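Local coordinates for SusD superfamily protein (Bacteroides fragilis NCTC 9343, PDB 3NQP), which probably binds sugars at the outer membrane, as a member of the SusD family of glycan-uptake proteins, at residues 336-341 against 445-450; 47-52 against 315-320; 185-190 against 243-248. One frame throughout, in Å; residues are numbered along the deposited sequence.

Contact 1: 336-341 against 445-450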
ATOM      1  N   ALA A 336       2.330   3.979 -18.530  1.00 13.92           N
ATOM      2  CA  ALA A 336       1.726   2.765 -17.955  1.00 13.10           C
ATOM      3  C   ALA A 336       0.772   3.143 -16.807  1.00 12.90           C
ATOM      4  O   ALA A 336      -0.251   2.493 -16.602  1.00 10.81           O
ATOM      5  CB  ALA A 336       2.792   1.816 -17.460  1.00  9.77           C
ATOM      6  N   THR A 337       1.111   4.187 -16.055  1.00 12.56           N
ATOM      7  CA  THR A 337       0.342   4.523 -14.894  1.00 12.10           C
ATOM      8  C   THR A 337      -0.807   5.453 -15.265  1.00 12.27           C
ATOM      9  O   THR A 337      -1.913   5.311 -14.723  1.00 11.34           O
ATOM     10  CB  THR A 337       1.248   5.177 -13.769  1.00  9.53           C
ATOM     11  OG1 THR A 337       2.355   4.291 -13.433  1.00 12.22           O
ATOM     12  CG2 THR A 337       0.390   5.520 -12.526  1.00 12.58           C
ATOM     13  N   PHE A 338      -0.534   6.410 -16.160  1.00 10.91           N
ATOM     14  CA  PHE A 338      -1.417   7.483 -16.442  1.00 10.97           C
ATOM     15  C   PHE A 338      -1.717   7.662 -17.939  1.00 11.18           C
ATOM     16  O   PHE A 338      -0.898   7.340 -18.798  1.00 12.05           O
ATOM     17  CB  PHE A 338      -0.779   8.790 -16.023  1.00 11.53           C
ATOM     18  CG  PHE A 338      -0.663   9.002 -14.549  1.00 10.87           C
ATOM     19  CD1 PHE A 338      -1.771   9.281 -13.776  1.00 12.87           C
ATOM     20  CD2 PHE A 338       0.582   9.058 -13.962  1.00  8.87           C
ATOM     21  CE1 PHE A 338      -1.630   9.559 -12.417  1.00 12.25           C
ATOM     22  CE2 PHE A 338       0.705   9.306 -12.569  1.00 11.15           C
ATOM     23  CZ  PHE A 338      -0.397   9.586 -11.848  1.00  8.66           C
ATOM     24  N   ILE A 339      -2.903   8.206 -18.225  1.00 11.98           N
ATOM     25  CA  ILE A 339      -3.170   8.882 -19.489  1.00  9.23           C
ATOM     26  C   ILE A 339      -3.482  10.328 -19.143  1.00 11.94           C
ATOM     27  O   ILE A 339      -4.119  10.615 -18.132  1.00 11.15           O
ATOM     28  CB  ILE A 339      -4.347   8.254 -20.329  1.00 12.35           C
ATOM     29  CG1 ILE A 339      -4.393   8.878 -21.745  1.00 13.88           C
ATOM     30  CG2 ILE A 339      -5.707   8.345 -19.565  1.00  7.56           C
ATOM     31  CD1 ILE A 339      -5.416   8.173 -22.765  1.00 11.15           C
ATOM     32  N   ALA A 340      -3.016  11.261 -19.978  1.00 13.02           N
ATOM     33  CA  ALA A 340      -3.237  12.685 -19.716  1.00 11.66           C
ATOM     34  C   ALA A 340      -4.371  13.219 -20.607  1.00 14.90           C
ATOM     35  O   ALA A 340      -4.547  12.789 -21.760  1.00 12.29           O
ATOM     36  CB  ALA A 340      -1.935  13.457 -19.978  1.00  9.79           C
ATOM     37  N   SER A 341      -5.124  14.177 -20.081  1.00 15.39           N
ATOM     38  CA  SER A 341      -6.105  14.904 -20.882  1.00 11.81           C
ATOM     39  C   SER A 341      -5.665  16.360 -20.929  1.00 10.25           C
ATOM     40  O   SER A 341      -5.136  16.902 -19.945  1.00 10.10           O
ATOM     41  CB  SER A 341      -7.531  14.743 -20.320  1.00 13.92           C
ATOM     42  OG  SER A 341      -7.677  15.222 -18.983  1.00  9.69           O
ATOM     43  N   GLU A 445       7.236   4.471  -8.414  1.00 10.46           N
ATOM     44  CA  GLU A 445       7.089   3.024  -8.613  1.00 10.08           C
ATOM     45  C   GLU A 445       5.715   2.530  -8.125  1.00  9.18           C
ATOM     46  O   GLU A 445       5.122   1.613  -8.716  1.00  7.75           O
ATOM     47  CB  GLU A 445       8.213   2.271  -7.891  1.00  9.74           C
ATOM     48  CG  GLU A 445       8.303   0.766  -8.080  1.00  9.37           C
ATOM     49  CD  GLU A 445       8.602   0.353  -9.530  1.00 13.88           C
ATOM     50  OE1 GLU A 445       9.124   1.169 -10.302  1.00  7.97           O
ATOM     51  OE2 GLU A 445       8.309  -0.786  -9.876  1.00 10.33           O
ATOM     52  N   PHE A 446       5.230   3.137  -7.052  1.00  7.84           N
ATOM     53  CA  PHE A 446       4.104   2.604  -6.285  1.00 10.88           C
ATOM     54  C   PHE A 446       2.838   3.495  -6.226  1.00 10.49           C
ATOM     55  O   PHE A 446       2.075   3.476  -5.265  1.00  9.30           O
ATOM     56  CB  PHE A 446       4.574   2.307  -4.882  1.00  4.18           C
ATOM     57  CG  PHE A 446       5.611   1.283  -4.807  1.00 11.46           C
ATOM     58  CD1 PHE A 446       5.344  -0.026  -5.200  1.00 16.54           C
ATOM     59  CD2 PHE A 446       6.892   1.588  -4.345  1.00 17.37           C
ATOM     60  CE1 PHE A 446       6.334  -0.982  -5.153  1.00  8.98           C
ATOM     61  CE2 PHE A 446       7.866   0.614  -4.285  1.00 15.14           C
ATOM     62  CZ  PHE A 446       7.580  -0.669  -4.699  1.00 11.25           C
ATOM     63  N   ILE A 447       2.610   4.240  -7.282  1.00  9.19           N
ATOM     64  CA  ILE A 447       1.340   4.946  -7.467  1.00  9.96           C
ATOM     65  C   ILE A 447       0.195   3.939  -7.359  1.00  8.91           C
ATOM     66  O   ILE A 447       0.175   2.926  -8.051  1.00 12.10           O
ATOM     67  CB  ILE A 447       1.313   5.718  -8.810  1.00 10.56           C
ATOM     68  CG1 ILE A 447       2.263   6.936  -8.719  1.00 13.39           C
ATOM     69  CG2 ILE A 447      -0.130   6.214  -9.134  1.00 11.39           C
ATOM     70  CD1 ILE A 447       2.427   7.721  -9.981  1.00 14.98           C
ATOM     71  N   GLN A 448      -0.726   4.220  -6.434  1.00  9.20           N
ATOM     72  CA  GLN A 448      -1.921   3.445  -6.239  1.00 11.62           C
ATOM     73  C   GLN A 448      -1.627   2.093  -5.572  1.00  9.36           C
ATOM     74  O   GLN A 448      -2.421   1.191  -5.687  1.00  9.70           O
ATOM     75  CB  GLN A 448      -2.679   3.245  -7.556  1.00 13.22           C
ATOM     76  CG  GLN A 448      -4.162   3.037  -7.367  1.00 15.41           C
ATOM     77  CD  GLN A 448      -4.867   2.756  -8.664  1.00 10.25           C
ATOM     78  OE1 GLN A 448      -4.621   1.732  -9.300  1.00 10.39           O
ATOM     79  NE2 GLN A 448      -5.793   3.652  -9.043  1.00 12.30           N
ATOM     80  N   GLU A 449      -0.472   2.002  -4.897  1.00 10.25           N
ATOM     81  CA  GLU A 449       0.002   0.786  -4.215  1.00  6.93           C
ATOM     82  C   GLU A 449       0.316   1.052  -2.728  1.00  9.70           C
ATOM     83  O   GLU A 449       0.918   0.224  -2.055  1.00 10.74           O
ATOM     84  CB  GLU A 449       1.195   0.201  -4.962  1.00  7.30           C
ATOM     85  CG  GLU A 449       0.855  -0.552  -6.223  1.00  5.26           C
ATOM     86  CD  GLU A 449       2.085  -1.145  -6.837  1.00 10.80           C
ATOM     87  OE1 GLU A 449       2.778  -0.386  -7.601  1.00 13.86           O
ATOM     88  OE2 GLU A 449       2.380  -2.344  -6.532  1.00 13.02           O
ATOM     89  N   GLY A 450      -0.181   2.168  -2.199  1.00  9.63           N
ATOM     90  CA  GLY A 450      -0.391   2.303  -0.758  1.00 11.16           C
ATOM     91  C   GLY A 450       0.850   2.534   0.101  1.00 10.95           C
ATOM     92  O   GLY A 450       0.902   2.089   1.255  1.00 11.88           O
TER

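Contact 2: 47-52 against 315-320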
ATOM      1  N   GLY A  47      -2.964   3.920   2.952  1.00 14.04           N
ATOM      2  CA  GLY A  47      -1.645   4.013   2.338  1.00 11.85           C
ATOM      3  C   GLY A  47      -1.428   5.227   1.461  1.00 11.06           C
ATOM      4  O   GLY A  47      -0.301   5.715   1.383  1.00 10.80           O
ATOM      5  N   GLU A  48      -2.469   5.683   0.754  1.00 11.47           N
ATOM      6  CA  GLU A  48      -2.281   6.739  -0.290  1.00 13.24           C
ATOM      7  C   GLU A  48      -2.810   8.111   0.096  1.00 10.98           C
ATOM      8  O   GLU A  48      -2.148   9.115  -0.130  1.00 10.79           O
ATOM      9  CB  GLU A  48      -3.044   6.396  -1.587  1.00 13.26           C
ATOM     10  CG  GLU A  48      -2.524   5.320  -2.393  1.00 18.12           C
ATOM     11  CD  GLU A  48      -1.313   5.655  -3.220  1.00 17.16           C
ATOM     12  OE1 GLU A  48      -1.095   6.808  -3.659  1.00 13.60           O
ATOM     13  OE2 GLU A  48      -0.609   4.689  -3.491  1.00 18.36           O
ATOM     14  N   LEU A  49      -4.041   8.163   0.621  1.00 12.46           N
ATOM     15  CA  LEU A  49      -4.763   9.448   0.606  1.00 11.00           C
ATOM     16  C   LEU A  49      -4.128  10.602   1.363  1.00 12.32           C
ATOM     17  O   LEU A  49      -4.273  11.745   0.954  1.00 12.79           O
ATOM     18  CB  LEU A  49      -6.213   9.292   1.042  1.00 10.71           C
ATOM     19  CG  LEU A  49      -7.187   8.508   0.143  1.00 14.53           C
ATOM     20  CD1 LEU A  49      -8.577   8.539   0.805  1.00 11.28           C
ATOM     21  CD2 LEU A  49      -7.237   8.979  -1.351  1.00 14.17           C
ATOM     22  N   ARG A  50      -3.502  10.331   2.497  1.00 13.59           N
ATOM     23  CA  ARG A  50      -2.856  11.396   3.286  1.00 13.76           C
ATOM     24  C   ARG A  50      -1.477  11.783   2.741  1.00 16.25           C
ATOM     25  O   ARG A  50      -0.785  12.608   3.341  1.00 15.95           O
ATOM     26  CB  ARG A  50      -2.733  10.959   4.749  1.00 14.40           C
ATOM     27  CG  ARG A  50      -4.059  10.855   5.453  1.00  8.95           C
ATOM     28  CD  ARG A  50      -3.850  10.611   6.968  1.00 13.68           C
ATOM     29  NE  ARG A  50      -3.364  11.842   7.599  1.00  8.40           N
ATOM     30  CZ  ARG A  50      -3.164  12.058   8.890  1.00 13.82           C
ATOM     31  NH1 ARG A  50      -3.349  11.112   9.795  1.00 11.24           N
ATOM     32  NH2 ARG A  50      -2.752  13.259   9.276  1.00  9.68           N
ATOM     33  N   GLY A  51      -1.084  11.165   1.629  1.00 13.80           N
ATOM     34  CA  GLY A  51       0.245  11.364   1.034  1.00 14.76           C
ATOM     35  C   GLY A  51       0.585  12.705   0.388  1.00 12.88           C
ATOM     36  O   GLY A  51       1.676  12.844  -0.089  1.00 13.52           O
ATOM     37  N   GLY A  52      -0.322  13.688   0.356  1.00 10.46           N
ATOM     38  CA  GLY A  52       0.055  15.043  -0.059  1.00 12.20           C
ATOM     39  C   GLY A  52       0.063  15.235  -1.561  1.00 12.26           C
ATOM     40  O   GLY A  52       0.594  16.222  -2.067  1.00 13.87           O
ATOM     41  N   GLN A 315     -14.344  10.147 -11.895  1.00 11.55           N
ATOM     42  CA  GLN A 315     -13.106  10.739 -11.404  1.00 13.35           C
ATOM     43  C   GLN A 315     -13.362  11.387 -10.055  1.00 12.23           C
ATOM     44  O   GLN A 315     -13.609  12.591  -9.939  1.00 10.28           O
ATOM     45  CB  GLN A 315     -12.469  11.744 -12.378  1.00 13.63           C
ATOM     46  CG  GLN A 315     -10.987  11.979 -11.993  1.00 11.38           C
ATOM     47  CD  GLN A 315     -10.242  12.834 -12.962  1.00 11.94           C
ATOM     48  OE1 GLN A 315     -10.815  13.763 -13.516  1.00 10.72           O
ATOM     49  NE2 GLN A 315      -8.928  12.569 -13.138  1.00  8.59           N
ATOM     50  N   THR A 316     -13.337  10.531  -9.051  1.00 10.83           N
ATOM     51  CA  THR A 316     -13.516  10.919  -7.668  1.00 12.02           C
ATOM     52  C   THR A 316     -12.245  10.755  -6.827  1.00 12.93           C
ATOM     53  O   THR A 316     -12.256  11.032  -5.652  1.00 10.48           O
ATOM     54  CB  THR A 316     -14.725  10.134  -7.010  1.00 12.36           C
ATOM     55  OG1 THR A 316     -14.618   8.731  -7.252  1.00 11.58           O
ATOM     56  CG2 THR A 316     -16.086  10.640  -7.595  1.00  9.16           C
ATOM     57  N   TYR A 317     -11.156  10.334  -7.451  1.00 11.75           N
ATOM     58  CA  TYR A 317      -9.817  10.359  -6.881  1.00 10.55           C
ATOM     59  C   TYR A 317      -8.890  10.779  -8.019  1.00 13.25           C
ATOM     60  O   TYR A 317      -8.966  10.193  -9.126  1.00 10.89           O
ATOM     61  CB  TYR A 317      -9.353   8.950  -6.370  1.00  9.55           C
ATOM     62  CG  TYR A 317     -10.207   8.437  -5.238  1.00 12.21           C
ATOM     63  CD1 TYR A 317     -11.381   7.741  -5.499  1.00 13.57           C
ATOM     64  CD2 TYR A 317      -9.894   8.702  -3.919  1.00 12.45           C
ATOM     65  CE1 TYR A 317     -12.216   7.317  -4.493  1.00 10.17           C
ATOM     66  CE2 TYR A 317     -10.714   8.270  -2.905  1.00 14.43           C
ATOM     67  CZ  TYR A 317     -11.872   7.562  -3.189  1.00 13.48           C
ATOM     68  OH  TYR A 317     -12.721   7.163  -2.191  1.00 15.91           O
ATOM     69  N   GLU A 318      -8.063  11.790  -7.784  1.00  8.79           N
ATOM     70  CA  GLU A 318      -7.165  12.300  -8.817  1.00 10.85           C
ATOM     71  C   GLU A 318      -5.864  12.843  -8.246  1.00 11.97           C
ATOM     72  O   GLU A 318      -5.863  13.725  -7.395  1.00  9.56           O
ATOM     73  CB  GLU A 318      -7.789  13.450  -9.611  1.00 11.15           C
ATOM     74  CG  GLU A 318      -6.946  13.887 -10.905  1.00  8.16           C
ATOM     75  CD  GLU A 318      -7.647  15.000 -11.688  1.00 10.89           C
ATOM     76  OE1 GLU A 318      -8.756  15.395 -11.281  1.00 12.33           O
ATOM     77  OE2 GLU A 318      -7.114  15.425 -12.745  1.00 12.88           O
ATOM     78  N   TYR A 319      -4.757  12.396  -8.816  1.00 11.44           N
ATOM     79  CA  TYR A 319      -3.464  12.934  -8.431  1.00 12.44           C
ATOM     80  C   TYR A 319      -3.255  14.317  -8.983  1.00 11.54           C
ATOM     81  O   TYR A 319      -3.638  14.624 -10.121  1.00 10.96           O
ATOM     82  CB  TYR A 319      -2.343  12.034  -8.900  1.00 10.83           C
ATOM     83  CG  TYR A 319      -2.320  10.722  -8.165  1.00 11.55           C
ATOM     84  CD1 TYR A 319      -1.700  10.616  -6.938  1.00 10.58           C
ATOM     85  CD2 TYR A 319      -2.929   9.600  -8.691  1.00  9.15           C
ATOM     86  CE1 TYR A 319      -1.702   9.405  -6.226  1.00  7.05           C
ATOM     87  CE2 TYR A 319      -2.901   8.350  -7.994  1.00  8.67           C
ATOM     88  CZ  TYR A 319      -2.295   8.301  -6.751  1.00 14.21           C
ATOM     89  OH  TYR A 319      -2.264   7.133  -6.026  1.00 12.54           O
ATOM     90  N   ASN A 320      -2.601  15.156  -8.185  1.00 11.72           N
ATOM     91  CA  ASN A 320      -2.159  16.473  -8.651  1.00 12.23           C
ATOM     92  C   ASN A 320      -1.331  16.188  -9.893  1.00 12.03           C
ATOM     93  O   ASN A 320      -0.573  15.216  -9.927  1.00 10.48           O
ATOM     94  CB  ASN A 320      -1.282  17.083  -7.574  1.00 14.20           C
ATOM     95  CG  ASN A 320      -0.864  18.475  -7.868  1.00 18.41           C
ATOM     96  OD1 ASN A 320      -0.076  18.721  -8.791  1.00 14.32           O
ATOM     97  ND2 ASN A 320      -1.371  19.428  -7.068  1.00 15.32           N
TER

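Contact 3: 185-190 against 243-248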
ATOM      1  N   ASN A 185       8.441 -23.077   1.807  1.00 23.69           N
ATOM      2  CA  ASN A 185       8.571 -21.837   0.993  1.00 23.57           C
ATOM      3  C   ASN A 185       7.583 -21.775  -0.189  1.00 23.83           C
ATOM      4  O   ASN A 185       7.534 -20.776  -0.907  1.00 19.73           O
ATOM      5  CB  ASN A 185       9.997 -21.736   0.435  1.00 21.49           C
ATOM      6  CG  ASN A 185      11.033 -21.308   1.474  1.00 22.78           C
ATOM      7  OD1 ASN A 185      10.900 -21.520   2.691  1.00 19.02           O
ATOM      8  ND2 ASN A 185      12.095 -20.699   0.980  1.00 26.37           N
ATOM      9  N   ASP A 186       6.814 -22.844  -0.399  1.00 25.08           N
ATOM     10  CA  ASP A 186       5.948 -22.970  -1.584  1.00 26.54           C
ATOM     11  C   ASP A 186       4.866 -21.908  -1.477  1.00 23.05           C
ATOM     12  O   ASP A 186       4.289 -21.670  -0.429  1.00 20.62           O
ATOM     13  CB  ASP A 186       5.359 -24.396  -1.664  1.00 29.10           C
ATOM     14  CG  ASP A 186       4.612 -24.726  -3.008  1.00 38.84           C
ATOM     15  OD1 ASP A 186       4.130 -23.844  -3.776  1.00 38.52           O
ATOM     16  OD2 ASP A 186       4.450 -25.950  -3.264  1.00 38.30           O
ATOM     17  N   PHE A 187       4.627 -21.237  -2.583  1.00 18.13           N
ATOM     18  CA  PHE A 187       3.556 -20.279  -2.643  1.00 20.48           C
ATOM     19  C   PHE A 187       2.148 -20.873  -2.790  1.00 25.32           C
ATOM     20  O   PHE A 187       1.177 -20.156  -2.544  1.00 27.09           O
ATOM     21  CB  PHE A 187       3.805 -19.305  -3.784  1.00 19.72           C
ATOM     22  CG  PHE A 187       4.885 -18.294  -3.508  1.00 11.81           C
ATOM     23  CD1 PHE A 187       4.611 -17.139  -2.760  1.00 20.45           C
ATOM     24  CD2 PHE A 187       6.140 -18.443  -4.067  1.00 18.96           C
ATOM     25  CE1 PHE A 187       5.610 -16.148  -2.570  1.00 14.64           C
ATOM     26  CE2 PHE A 187       7.139 -17.495  -3.851  1.00 19.08           C
ATOM     27  CZ  PHE A 187       6.883 -16.360  -3.118  1.00 14.69           C
ATOM     28  N   ASP A 188       2.026 -22.143  -3.187  1.00 24.40           N
ATOM     29  CA  ASP A 188       0.722 -22.671  -3.676  1.00 26.45           C
ATOM     30  C   ASP A 188       0.622 -24.165  -3.399  1.00 26.24           C
ATOM     31  O   ASP A 188       0.367 -24.937  -4.305  1.00 27.72           O
ATOM     32  CB  ASP A 188       0.570 -22.445  -5.195  1.00 26.66           C
ATOM     33  CG  ASP A 188      -0.883 -22.598  -5.695  1.00 33.13           C
ATOM     34  OD1 ASP A 188      -1.852 -22.467  -4.886  1.00 25.46           O
ATOM     35  OD2 ASP A 188      -1.035 -22.837  -6.925  1.00 38.59           O
ATOM     36  N   PRO A 189       0.809 -24.570  -2.140  1.00 25.14           N
ATOM     37  CA  PRO A 189       1.016 -25.973  -1.847  1.00 25.05           C
ATOM     38  C   PRO A 189      -0.196 -26.882  -2.085  1.00 24.74           C
ATOM     39  O   PRO A 189       0.001 -28.070  -2.254  1.00 24.35           O
ATOM     40  CB  PRO A 189       1.408 -25.969  -0.355  1.00 26.14           C
ATOM     41  CG  PRO A 189       0.789 -24.743   0.205  1.00 24.81           C
ATOM     42  CD  PRO A 189       0.831 -23.737  -0.919  1.00 28.82           C
ATOM     43  N   TYR A 190      -1.402 -26.318  -2.070  1.00 25.80           N
ATOM     44  CA  TYR A 190      -2.668 -27.028  -2.329  1.00 27.89           C
ATOM     45  C   TYR A 190      -3.308 -26.597  -3.646  1.00 29.26           C
ATOM     46  O   TYR A 190      -4.469 -26.896  -3.906  1.00 26.86           O
ATOM     47  CB  TYR A 190      -3.622 -26.817  -1.124  1.00 29.99           C
ATOM     48  CG  TYR A 190      -2.915 -27.296   0.111  1.00 26.15           C
ATOM     49  CD1 TYR A 190      -2.638 -28.641   0.274  1.00 29.29           C
ATOM     50  CD2 TYR A 190      -2.409 -26.409   1.044  1.00 35.11           C
ATOM     51  CE1 TYR A 190      -1.925 -29.105   1.347  1.00 34.18           C
ATOM     52  CE2 TYR A 190      -1.670 -26.865   2.135  1.00 28.66           C
ATOM     53  CZ  TYR A 190      -1.443 -28.204   2.280  1.00 34.81           C
ATOM     54  OH  TYR A 190      -0.740 -28.674   3.355  1.00 37.66           O
ATOM     55  N   TYR A 243      13.195 -17.606  -2.927  1.00 15.96           N
ATOM     56  CA  TYR A 243      11.843 -17.836  -3.431  1.00 16.53           C
ATOM     57  C   TYR A 243      11.686 -17.769  -4.949  1.00 15.87           C
ATOM     58  O   TYR A 243      10.564 -17.725  -5.453  1.00 15.48           O
ATOM     59  CB  TYR A 243      10.856 -16.842  -2.751  1.00 15.23           C
ATOM     60  CG  TYR A 243      10.754 -16.995  -1.243  1.00 12.07           C
ATOM     61  CD1 TYR A 243       9.850 -17.853  -0.672  1.00 12.42           C
ATOM     62  CD2 TYR A 243      11.565 -16.247  -0.397  1.00  8.00           C
ATOM     63  CE1 TYR A 243       9.767 -17.987   0.705  1.00 16.34           C
ATOM     64  CE2 TYR A 243      11.491 -16.360   0.980  1.00 17.47           C
ATOM     65  CZ  TYR A 243      10.588 -17.232   1.538  1.00 14.41           C
ATOM     66  OH  TYR A 243      10.530 -17.308   2.910  1.00 13.57           O
ATOM     67  N   ASN A 244      12.791 -17.716  -5.682  1.00 15.16           N
ATOM     68  CA  ASN A 244      12.739 -17.658  -7.129  1.00 15.36           C
ATOM     69  C   ASN A 244      12.036 -16.450  -7.686  1.00 16.54           C
ATOM     70  O   ASN A 244      11.497 -16.511  -8.779  1.00 16.63           O
ATOM     71  CB  ASN A 244      12.019 -18.910  -7.682  1.00 19.87           C
ATOM     72  CG  ASN A 244      12.747 -20.187  -7.356  1.00 28.16           C
ATOM     73  OD1 ASN A 244      12.182 -21.102  -6.743  1.00 45.53           O
ATOM     74  ND2 ASN A 244      14.024 -20.239  -7.715  1.00 35.61           N
ATOM     75  N   LEU A 245      12.015 -15.359  -6.933  1.00 15.54           N
ATOM     76  CA  LEU A 245      11.392 -14.133  -7.377  1.00 14.78           C
ATOM     77  C   LEU A 245      12.278 -13.388  -8.388  1.00 15.31           C
ATOM     78  O   LEU A 245      13.526 -13.394  -8.275  1.00 14.30           O
ATOM     79  CB  LEU A 245      11.083 -13.226  -6.163  1.00 13.89           C
ATOM     80  CG  LEU A 245      10.014 -13.757  -5.218  1.00 13.33           C
ATOM     81  CD1 LEU A 245      10.167 -13.229  -3.763  1.00 13.61           C
ATOM     82  CD2 LEU A 245       8.574 -13.479  -5.807  1.00 13.21           C
ATOM     83  N   LYS A 246      11.641 -12.695  -9.343  1.00 15.38           N
ATOM     84  CA  LYS A 246      12.374 -11.888 -10.316  1.00 17.68           C
ATOM     85  C   LYS A 246      11.575 -10.682 -10.726  1.00 15.41           C
ATOM     86  O   LYS A 246      10.393 -10.799 -10.904  1.00 19.40           O
ATOM     87  CB  LYS A 246      12.633 -12.696 -11.607  1.00 22.08           C
ATOM     88  CG  LYS A 246      13.314 -14.047 -11.410  1.00 33.08           C
ATOM     89  CD  LYS A 246      13.776 -14.673 -12.764  1.00 49.01           C
ATOM     90  CE  LYS A 246      13.099 -16.014 -13.041  1.00 53.08           C
ATOM     91  NZ  LYS A 246      13.323 -16.969 -11.913  1.00 52.86           N
HETATM   92  N   MSE A 247      12.241  -9.557 -10.971  1.00 10.06           N
HETATM   93  CA  MSE A 247      11.590  -8.358 -11.519  1.00 12.95           C
HETATM   94  C   MSE A 247      11.309  -8.596 -13.003  1.00 17.21           C
HETATM   95  O   MSE A 247      12.147  -9.153 -13.692  1.00 15.93           O
HETATM   96  CB  MSE A 247      12.511  -7.169 -11.338  1.00 15.69           C
HETATM   97  CG  MSE A 247      11.836  -5.841 -11.364  1.00 16.33           C
HETATM   98 SE   MSE A 247      12.919  -4.376 -10.931  0.75  9.14          SE
HETATM   99  CE  MSE A 247      14.558  -4.956 -11.776  1.00 18.63           C
ATOM    100  N   LEU A 248      10.115  -8.236 -13.470  1.00 14.85           N
ATOM    101  CA  LEU A 248       9.774  -8.367 -14.874  1.00 16.64           C
ATOM    102  C   LEU A 248      10.480  -7.294 -15.695  1.00 18.27           C
ATOM    103  O   LEU A 248      10.774  -6.182 -15.210  1.00 16.17           O
ATOM    104  CB  LEU A 248       8.259  -8.311 -15.107  1.00 16.30           C
ATOM    105  CG  LEU A 248       7.336  -9.223 -14.305  1.00 15.53           C
ATOM    106  CD1 LEU A 248       5.895  -9.094 -14.868  1.00 12.51           C
ATOM    107  CD2 LEU A 248       7.830 -10.712 -14.244  1.00 14.18           C
TER

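Contact 1: 336-341 against 445-450
Ile447 divides its two branches between Thr337 and Phe338, a compact case of one beta-branched side chain serving two neighbours. It is the second residue of a type II beta turn, Phe446 to Glu449, which follows helix 431-445 of the SusD family region; across the contact, helix 333-337 passes directly into strand 338-344. The turn is closed by Glu449 N bonding to Phe446 O at 3.0 Å. In Ile447 the methyl CG2 stands anti to the backbone N while CG1 lies beside that nitrogen (chi1 -71°), and an extended chi2 of 175° carries CD1 out to the phenylalanine. There CD1 sits 3.5 Å from Phe338 CE2, the two side chains crossing at about a right angle. Val323 of helix 321-325 touches both partners and continues the apolar cluster. Thr337 offers carbon rather than oxygen: its OG1 bonds back to the carbonyl O of Arg333, one helical turn earlier, so the threonine's hydroxyl is satisfied while CG2 faces the turn. That methyl also rests 3.7 Å above one face of the Phe338 ring, towards the rim. Its approach to the isoleucine is methyl against methyl, Thr337 CG2 to Ile447 CG2 at 3.5 Å.

Contact 2: 47-52 against 315-320
Tyr319 donates its hydroxyl to Glu48, and this single polar bond is matched by a single apolar contact, Leu49 against Tyr317. The pairing illustrates how a turn can be fastened to a distant extended loop by two adjacent side chains. It joins 47-52, in the N-terminal starch-binding-associated family region, to 315-320, in the SusD family region, across 262 intervening residues.

The polar half is short, 2.7 Å from Tyr319 OH to Glu48 OE1. Relative to the Tyr319 ring the acceptor lies at the edge, in plane; relative to the carboxylate the hydroxyl comes from well above, 69° out of its plane. The two flat groups stand almost perpendicular, 87° apart. A bend at chi2 of Glu48 (-77°) folds the chain so that the carboxylate meets the phenol across its path. The other oxygen, OE2, accepts from the backbone N of Gly450, so both oxygens of this buried carboxylate have partners, which would probably favour its ionised form.

The apolar half brings a methyl to a ring edge: Leu49 CD2 lies 3.7 Å from Tyr317 CD2 and near the plane of that ring. The polar end of Tyr317 is engaged separately, its OH bonding to Asn67.

The backbone shape is consistent with this pairing. A type I turn from Glu48 to Gly51, with Gly51 N bonded to Glu48 O at 2.9 Å, carries the glutamate and leucine in succession, while the extended course of 317-319 sends alternate residues, the two tyrosines, to the same partner segment.

The turn starts on Glu48, the last residue of the range 39-48, with Ile70 of helix 68-71 packed on Leu49. Beyond the loop, Val358 of strand 351-358 touches Tyr319, and Asn320 caps the start of helix 321-325.

Contact 3: 185-190 against 243-248
The side-chain nitrogen ND2 of Asn185 is held between a hydrogen bond to the backbone O of Asn242 and the ring of Tyr243, over one face of which it lies. The contact joins two inter-helix loops of a largely helical SusD-type protein, with 185-190 in the SusD-like N-terminal region. Asn185 ND2 is 3.6 Å from Tyr243 CE1, towards the rim of the ring, and the amide and ring planes are only 16° apart, so the amide is laid nearly flat on the aromatic surface. A chi1 of -76°, with CG anti to the carbonyl carbon, brings it there. Asn185 OD1 bonds to Lys200 NZ, and with the bond from ND2 this should hold the amide's rotation.

The same asparagine also meets the tyrosine through its main chain: Asn185 O lies at the ring edge, in plane, 3.7 Å from Tyr243 CD1. One residue thus addresses both face and edge of a single ring. The hydroxyl of Tyr243 bonds to Glu204.

Phe187 enters beside it. Its ring and that of Tyr243 pack obliquely, centroids 5.9 Å apart and planes at 58°, while Phe187 CE2 approaches Tyr243 CB at 3.9 Å. The carbonyl O of Tyr243 lies in the plane of the phenylalanine at its edge. Further along, Leu245 CD2 makes a looser apolar contact with Phe187 CZ, at 4.3 Å. Lys195 adds a cation-pi interaction to the phenylalanine, whose loop is shaped by an Asx turn: Asp188 N bonds to Asp186 OD1 at 2.8 Å.

The loop between helices 163-181 and 200-216 is thus tied to the one that follows helix 228-241. Ala201, near the start of helix 200-216, touches both aromatic side chains, and Leu245 reaches Leu382 of helix 382-396.

In the fold
Contacts 1 and 2 are neighbours in the buried interior, with centres 11 Å apart, and they meet where Glu48 OE2 approaches the turn of 445-450; helix 321-325 borders both, and strand 351-358 packs beside each. Contact 3 stands apart, about 26 Å from contact 1 and 32 Å from contact 2 between centres, and farther from the middle of the chain; it is mostly buried too, with Asn185 partly exposed. Chemistry follows place. Contact 1 is wholly apolar, and contact 2 adds one buried carboxylate bond to an apolar touch. Contact 3, linking loops between helices, relies on aromatic rings and an amide, with lysines close by.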